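Local coordinates for protein Adenylate/guanylate cyclase/hydrolase, alpha/beta fold family (Ruegeria pomeroyi, PDB 3MR7) that probably acts as an adenylate cyclase through this cyclase catalytic domain, one part of a longer protein that also carries an alpha/beta-hydrolase family region, at residues A12-G17 and R122-S127; G99-D104 and V117-R122. All blocks are in the same frame, centred on the assembly; numbering follows the deposited sequence.

Interaction 1: A12-G17 and R122-S127; sequences AADMAG and RLEAIS
Asp-14 OD1 is gripped twice, by the backbone Met-15 N at 2.8 Å and by Ser-19 OG of the second subunit, while the rest of the Asp-14 side chain rests against Glu-124. The setting is the alpha/beta sandwich of the class III nucleotide cyclase catalytic domain, where the later part of strand 4-15 meets the last turn of helix 115-126. The bond from Met-15 N is bent, with an N-H...O angle of 144°, and reaches the oxygen on its anti side, tilted out of the carboxylate plane. Together with the hydroxyl of the other subunit it should limit how far the group can turn. The packing within the subunit continues into the dimer interface. On the helix, Arg-122 NH2 bonds to Ile-126 O of the second subunit, and the reverse bond is made as well.

Strand and helix axes run in roughly the same direction, 7.3 Å apart at closest. Ala-12 CB packs on Glu-124 CB at 3.8 Å, and Glu-124 CG continues over the strand backbone, 3.8 Å from Ala-13 CA. A bend at chi2 (-77°) turns the carboxylate toward Asp-14, and Glu-124 OE2 comes 3.3 Å from Asp-14 CB. The two carboxylates thus become neighbours. Arg-97 on the adjoining strand 96-107 probably offsets this like-charge proximity: its NE forms a salt bridge with Glu-124 OE2, and its NH2 makes a weak, long ion pair with Asp-14 OD2. Across the pair, OD2 of Asp-14 lies 4.1 Å from OE1 of Glu-124, with the carboxylate planes 78° apart.

Interaction 2: G99-D104 and V117-R122; sequences GINIGD and VNVAAR
The carboxamide of Asn-101 carries Val-119 on one face: CG1 of the valine stands over the ND2 end of the amide, 3.4 Å from Asn-101 ND2 and 3.7 Å from its CG. The polar atoms are held from elsewhere, ND2 donating to Ala-116 O in the first turn of the helix and OD1 bonded to Ser-135 OG on strand 132-135. Within its own strand, OD1 also receives a weak bond from Ile-102 N. These partners belong to a beta-alpha-beta crossover of the cyclase fold, in which, after strand 96-107 and the short antiparallel strand 112-113, helix 115-126 leads to the parallel neighbour 132-135. The helix runs back nearly antiparallel to strand 96-107, at 159°, and the axes approach to 6.3 Å.

Such closeness depends on small residues. Asn-101 CB meets Ala-120 CB at 4.0 Å, and Gly-99 CA lies 3.7 Å from Ala-120 O, where a beta carbon on Gly-99 would run into that carbonyl oxygen. With CG anti to the backbone N (chi1 -179°), the amide of Asn-101 is carried past Ala-120 and under Val-119. There the bonds of ND2 and OD1 tie the strand to the helix and to the next strand. A leucine in its place would probably leave Ala-116 O and Ser-135 OG without these mates, and the strand less firmly joined to the helix and to strand 132-135.

Ile-100 and Ile-102 point to the other face of the sheet, towards helix 67-84. On the valine, the branch used is CG1, anti to its own backbone N, with Val-119 CB also near Asn-101 ND2.

Interactions 1 and 2 show one helix packed on two neighbouring strands: helix 115-126 lies across strands 96-107 and 4-15, its earlier turns in interaction 2 and its last turn in interaction 1. The two helix segments overlap at Arg-122, whose guanidinium instead bonds to Ile-126 O of the second subunit. The centres are 12 Å apart. A probable hydrogen bond from Ala-12 N to Gly-99 O, 2.8 Å long, joins the strands directly. Packing completes the seam: Ala-12 CB is 3.6 Å from Ala-120 O. Along the chain, interaction 2 is nested within the loop that interaction 1 closes. Interaction 1 reaches the second subunit at six residues, interaction 2 at one.

Interaction 1: A12-G17 and R122-S127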
loop_
_atom_site.group_PDB
_atom_site.type_symbol
_atom_site.label_atom_id
_atom_site.label_comp_id
_atom_site.label_asym_id
_atom_site.label_seq_id
_atom_site.Cartn_x
_atom_site.Cartn_y
_atom_site.Cartn_z
ATOM N N ALA A 12 5.373 -7.354 9.876
ATOM C CA ALA A 12 5.194 -5.929 9.605
ATOM C C ALA A 12 3.709 -5.598 9.554
ATOM O O ALA A 12 2.914 -6.371 9.021
ATOM C CB ALA A 12 5.883 -5.522 8.283
ATOM N N ALA A 13 3.348 -4.435 10.084
ATOM C CA ALA A 13 1.964 -3.945 10.079
ATOM C C ALA A 13 1.843 -2.432 9.880
ATOM O O ALA A 13 2.674 -1.675 10.360
ATOM C CB ALA A 13 1.245 -4.371 11.365
ATOM N N ASP A 14 0.789 -2.008 9.191
ATOM C CA ASP A 14 0.506 -0.588 8.950
ATOM C C ASP A 14 -1.004 -0.410 8.978
ATOM O O ASP A 14 -1.750 -1.376 8.991
ATOM C CB ASP A 14 1.029 -0.170 7.577
ATOM C CG ASP A 14 1.345 1.334 7.462
ATOM O OD1 ASP A 14 0.935 2.185 8.314
ATOM O OD2 ASP A 14 2.024 1.654 6.454
HETATM N N MSE A 15 -1.457 0.829 8.996
HETATM C CA MSE A 15 -2.872 1.094 9.028
HETATM C C MSE A 15 -3.321 1.432 7.631
HETATM O O MSE A 15 -2.687 2.243 6.952
HETATM C CB MSE A 15 -3.177 2.283 9.913
HETATM C CG MSE A 15 -4.678 2.446 10.119
HETATM SE SE MSE A 15 -5.202 4.151 10.915
HETATM C CE MSE A 15 -7.118 3.896 10.991
ATOM N N ALA A 16 -4.414 0.823 7.198
ATOM C CA ALA A 16 -4.930 1.093 5.865
ATOM C C ALA A 16 -5.726 2.373 5.916
ATOM O O ALA A 16 -6.154 2.798 6.994
ATOM C CB ALA A 16 -5.829 -0.026 5.429
ATOM N N GLY A 17 -5.934 2.986 4.762
ATOM C CA GLY A 17 -7.055 3.897 4.611
ATOM C C GLY A 17 -6.799 5.310 5.070
ATOM O O GLY A 17 -5.685 5.673 5.433
ATOM N N ARG A 122 7.205 -5.561 2.578
ATOM C CA ARG A 122 6.520 -5.584 1.295
ATOM C C ARG A 122 5.212 -6.378 1.381
ATOM O O ARG A 122 4.186 -5.970 0.836
ATOM C CB ARG A 122 7.444 -6.159 0.228
ATOM C CG ARG A 122 6.917 -6.015 -1.167
ATOM C CD ARG A 122 6.523 -4.583 -1.430
ATOM N NE ARG A 122 5.797 -4.571 -2.675
ATOM C CZ ARG A 122 5.160 -3.540 -3.192
ATOM N NH1 ARG A 122 5.119 -2.377 -2.549
ATOM N NH2 ARG A 122 4.543 -3.703 -4.358
ATOM N N LEU A 123 5.242 -7.502 2.087
ATOM C CA LEU A 123 4.041 -8.297 2.274
ATOM C C LEU A 123 2.953 -7.483 2.944
ATOM O O LEU A 123 1.792 -7.554 2.557
ATOM C CB LEU A 123 4.361 -9.570 3.051
ATOM C CG LEU A 123 4.593 -10.832 2.189
ATOM C CD1 LEU A 123 5.129 -10.477 0.812
ATOM C CD2 LEU A 123 5.505 -11.844 2.874
ATOM N N GLU A 124 3.336 -6.691 3.940
ATOM C CA GLU A 124 2.403 -5.802 4.610
ATOM C C GLU A 124 1.792 -4.858 3.567
ATOM O O GLU A 124 0.596 -4.703 3.459
ATOM C CB GLU A 124 3.130 -5.048 5.732
ATOM C CG GLU A 124 2.369 -3.849 6.330
ATOM C CD GLU A 124 2.412 -2.596 5.441
ATOM O OE1 GLU A 124 3.506 -1.995 5.235
ATOM O OE2 GLU A 124 1.334 -2.204 4.947
ATOM N N ALA A 125 2.630 -4.260 2.757
ATOM C CA ALA A 125 2.174 -3.229 1.846
ATOM C C ALA A 125 1.213 -3.744 0.777
ATOM O O ALA A 125 0.304 -3.040 0.377
ATOM C CB ALA A 125 3.374 -2.550 1.204
ATOM N N ILE A 126 1.409 -4.960 0.292
ATOM C CA ILE A 126 0.504 -5.470 -0.727
ATOM C C ILE A 126 -0.668 -6.227 -0.117
ATOM O O ILE A 126 -1.628 -6.505 -0.809
ATOM C CB ILE A 126 1.207 -6.418 -1.672
ATOM C CG1 ILE A 126 1.474 -7.724 -0.906
ATOM C CG2 ILE A 126 2.452 -5.718 -2.322
ATOM C CD1 ILE A 126 2.354 -8.674 -1.579
ATOM N N SER A 127 -0.598 -6.554 1.169
ATOM C CA SER A 127 -1.686 -7.268 1.830
ATOM C C SER A 127 -2.989 -6.507 1.716
ATOM O O SER A 127 -2.996 -5.291 1.752
ATOM C CB SER A 127 -1.375 -7.447 3.310
ATOM O OG SER A 127 -2.508 -7.948 3.986
#

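Interaction 2: G99-D104 and V117-R122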
loop_
_atom_site.group_PDB
_atom_site.type_symbol
_atom_site.label_atom_id
_atom_site.label_comp_id
_atom_site.label_asym_id
_atom_site.label_seq_id
_atom_site.Cartn_x
_atom_site.Cartn_y
_atom_site.Cartn_z
ATOM N N GLY A 99 2.003 -8.246 7.142
ATOM C CA GLY A 99 2.877 -9.171 6.439
ATOM C C GLY A 99 3.776 -9.924 7.412
ATOM O O GLY A 99 4.164 -9.434 8.463
ATOM N N ILE A 100 4.101 -11.150 7.071
ATOM C CA ILE A 100 4.930 -11.969 7.935
ATOM C C ILE A 100 5.869 -12.736 7.042
ATOM O O ILE A 100 5.444 -13.233 6.029
ATOM C CB ILE A 100 4.084 -12.969 8.706
ATOM C CG1 ILE A 100 3.092 -12.221 9.581
ATOM C CG2 ILE A 100 4.974 -13.850 9.553
ATOM C CD1 ILE A 100 2.219 -13.108 10.364
ATOM N N ASN A 101 7.144 -12.819 7.395
ATOM C CA ASN A 101 8.098 -13.571 6.588
ATOM C C ASN A 101 9.103 -14.273 7.492
ATOM O O ASN A 101 9.066 -14.099 8.698
ATOM C CB ASN A 101 8.798 -12.642 5.602
ATOM C CG ASN A 101 9.790 -13.372 4.721
ATOM O OD1 ASN A 101 9.556 -14.508 4.318
ATOM N ND2 ASN A 101 10.909 -12.724 4.421
ATOM N N ILE A 102 9.994 -15.066 6.912
ATOM C CA ILE A 102 11.063 -15.690 7.676
ATOM C C ILE A 102 12.418 -15.631 6.953
ATOM O O ILE A 102 12.483 -15.569 5.723
ATOM C CB ILE A 102 10.672 -17.108 8.059
ATOM C CG1 ILE A 102 9.811 -17.073 9.308
ATOM C CG2 ILE A 102 11.885 -17.959 8.334
ATOM C CD1 ILE A 102 8.998 -18.319 9.474
ATOM N N GLY A 103 13.504 -15.597 7.711
ATOM C CA GLY A 103 14.816 -15.583 7.097
ATOM C C GLY A 103 15.930 -15.560 8.119
ATOM O O GLY A 103 15.676 -15.400 9.309
ATOM N N ASP A 104 17.160 -15.771 7.651
ATOM C CA ASP A 104 18.345 -15.397 8.409
ATOM C C ASP A 104 18.472 -13.872 8.290
ATOM O O ASP A 104 18.641 -13.343 7.205
ATOM C CB ASP A 104 19.597 -16.064 7.832
ATOM C CG ASP A 104 19.652 -17.571 8.088
ATOM O OD1 ASP A 104 18.890 -18.077 8.935
ATOM O OD2 ASP A 104 20.474 -18.256 7.440
ATOM N N VAL A 117 13.697 -9.099 6.112
ATOM C CA VAL A 117 12.935 -8.006 6.709
ATOM C C VAL A 117 12.210 -7.183 5.628
ATOM O O VAL A 117 11.021 -6.863 5.744
ATOM C CB VAL A 117 13.858 -7.094 7.526
ATOM C CG1 VAL A 117 13.068 -5.953 8.164
ATOM C CG2 VAL A 117 14.590 -7.914 8.584
ATOM N N ASN A 118 12.937 -6.853 4.568
ATOM C CA ASN A 118 12.374 -6.134 3.436
ATOM C C ASN A 118 11.168 -6.844 2.861
ATOM O O ASN A 118 10.198 -6.227 2.457
ATOM C CB ASN A 118 13.440 -5.904 2.367
ATOM C CG ASN A 118 14.440 -4.834 2.776
ATOM O OD1 ASN A 118 14.454 -4.413 3.925
ATOM N ND2 ASN A 118 15.260 -4.378 1.840
ATOM N N VAL A 119 11.224 -8.162 2.866
ATOM C CA VAL A 119 10.141 -8.963 2.363
ATOM C C VAL A 119 8.910 -8.944 3.292
ATOM O O VAL A 119 7.764 -8.973 2.822
ATOM C CB VAL A 119 10.673 -10.365 2.007
ATOM C CG1 VAL A 119 9.544 -11.357 1.661
ATOM C CG2 VAL A 119 11.646 -10.228 0.856
ATOM N N ALA A 120 9.123 -8.853 4.600
ATOM C CA ALA A 120 7.985 -8.797 5.517
ATOM C C ALA A 120 7.230 -7.496 5.292
ATOM O O ALA A 120 5.988 -7.459 5.262
ATOM C CB ALA A 120 8.434 -8.898 6.953
ATOM N N ALA A 121 8.008 -6.434 5.126
ATOM C CA ALA A 121 7.495 -5.085 4.926
ATOM C C ALA A 121 6.674 -4.988 3.655
ATOM O O ALA A 121 5.597 -4.391 3.644
ATOM C CB ALA A 121 8.656 -4.128 4.846
ATOM N N ARG A 122 7.205 -5.561 2.578
ATOM C CA ARG A 122 6.520 -5.584 1.295
ATOM C C ARG A 122 5.212 -6.378 1.381
ATOM O O ARG A 122 4.186 -5.970 0.836
ATOM C CB ARG A 122 7.444 -6.159 0.228
ATOM C CG ARG A 122 6.917 -6.015 -1.167
ATOM C CD ARG A 122 6.523 -4.583 -1.430
ATOM N NE ARG A 122 5.797 -4.571 -2.675
ATOM C CZ ARG A 122 5.160 -3.540 -3.192
ATOM N NH1 ARG A 122 5.119 -2.377 -2.549
ATOM N NH2 ARG A 122 4.543 -3.703 -4.358
#